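Local coordinates for putative prolyl-tRNA synthetase (Leishmania major, PDB 5XIL), which probably attaches L-proline to tRNA(Pro) at the expense of ATP, yielding prolyl-tRNA for protein synthesis together with AMP and diphosphate, at residues M282-P285 against P286-S290. Numbering follows the deposited sequence.
Sequences MVMP and PRVAS
Met-284, in one of its two modelled conformers, sets CG anti to the backbone N (chi1 -166°), which brings CG alongside the CA-CB bond of Ala-289, and the bend at chi2 turns SD to the CG2 methyl of Val-288. Val-288, with chi1 at -64°, turns CG2 between its own backbone N and carbonyl carbon, facing back to the preceding residues. The CG2 methyl meets Pro-285 at CB (4.1 Å) and, roughly at right angles to that, the Met-284 sulfur, SD to CG2 4.2 Å. Met-284 CG to Ala-289 CB is tight at 3.5 Å, although the second Met-284 conformer makes this closeness uncertain. In the backbone, Val-288 N donates to Pro-285 O (3.0 Å, N-H...O angle 157°). This bond closes a type I beta turn with Pro-286 and Arg-287 at its corners, the Pro-286 ring fixing phi near the value the first corner needs. A weak bond joins Ala-289 N to Pro-286 O (3.3 Å). The turn belongs to the linker between helix 267-276 of the class II catalytic core and strand 293-297, which opens the anticodon-binding domain. Backbone hydrogen bonds pair Met-282 with Val-349 and Met-284 with Gly-351, tying the incoming segment to that second domain. Met-284, Pro-285, Val-288 and Ala-289 are buried, with Met-272 and His-276 packing on Pro-285, Trp-41 on Met-284 and Cys-48 on Val-288. Arg-287 heads away from this cluster, and its guanidinium group is held by a salt bridge to Glu-396 on helix 387-412 and by the carbonyl oxygen of Gln-188.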
# COMPACT_ATOMS: atom_id res chain seq x y z
N MET A 282 -17.77 17.32 -9.05
CA MET A 282 -17.46 15.87 -9.00
C MET A 282 -18.67 15.03 -8.50
O MET A 282 -19.56 15.54 -7.82
CB MET A 282 -16.23 15.70 -8.13
CG MET A 282 -15.68 14.27 -8.05
SD MET A 282 -15.48 13.57 -9.71
CE MET A 282 -15.14 11.81 -9.47
N VAL A 283 -18.75 13.80 -8.92
CA VAL A 283 -19.67 12.82 -8.43
C VAL A 283 -18.78 11.61 -8.09
O VAL A 283 -18.27 10.94 -9.02
CB VAL A 283 -20.74 12.44 -9.47
CG1 VAL A 283 -21.68 11.36 -8.96
CG2 VAL A 283 -21.57 13.68 -9.92
N MET A 284 -18.54 11.32 -6.81
CA MET A 284 -17.59 10.29 -6.41
C MET A 284 -18.28 8.93 -6.40
O MET A 284 -19.28 8.75 -5.69
CB MET A 284 -16.97 10.67 -5.05
CG MET A 284 -15.72 9.95 -4.55
SD MET A 284 -14.35 10.02 -5.72
CE MET A 284 -13.52 11.54 -5.36
N PRO A 285 -17.74 7.95 -7.14
CA PRO A 285 -18.24 6.61 -6.96
C PRO A 285 -18.12 6.21 -5.46
O PRO A 285 -17.07 6.39 -4.83
CB PRO A 285 -17.29 5.76 -7.85
CG PRO A 285 -16.80 6.73 -8.84
CD PRO A 285 -16.56 7.95 -8.04
N PRO A 286 -19.17 5.62 -4.90
CA PRO A 286 -19.20 5.42 -3.44
C PRO A 286 -18.16 4.48 -2.87
O PRO A 286 -17.71 4.70 -1.74
CB PRO A 286 -20.62 4.88 -3.18
CG PRO A 286 -21.10 4.35 -4.44
CD PRO A 286 -20.41 5.16 -5.56
N ARG A 287 -17.71 3.49 -3.64
CA ARG A 287 -16.73 2.59 -3.16
C ARG A 287 -15.37 3.21 -3.03
O ARG A 287 -14.46 2.62 -2.35
CB ARG A 287 -16.70 1.26 -3.94
CG ARG A 287 -18.05 0.52 -3.90
CD ARG A 287 -18.10 -0.55 -4.97
NE ARG A 287 -19.38 -1.29 -4.98
CZ ARG A 287 -19.69 -2.22 -5.84
NH1 ARG A 287 -18.82 -2.55 -6.77
NH2 ARG A 287 -20.89 -2.83 -5.75
N VAL A 288 -15.15 4.41 -3.61
CA VAL A 288 -13.84 5.03 -3.40
C VAL A 288 -13.98 6.41 -2.81
O VAL A 288 -13.08 7.21 -2.86
CB VAL A 288 -13.02 5.07 -4.75
CG1 VAL A 288 -12.72 3.69 -5.25
CG2 VAL A 288 -13.74 5.89 -5.83
N ALA A 289 -15.13 6.70 -2.25
CA ALA A 289 -15.38 8.00 -1.64
C ALA A 289 -14.85 8.00 -0.18
O ALA A 289 -15.29 7.18 0.63
CB ALA A 289 -16.86 8.38 -1.66
N SER A 290 -13.93 8.92 0.09
CA SER A 290 -13.28 8.96 1.37
C SER A 290 -14.35 9.22 2.45
O SER A 290 -14.29 8.64 3.55
CB SER A 290 -12.28 10.09 1.39
OG SER A 290 -11.67 10.08 2.63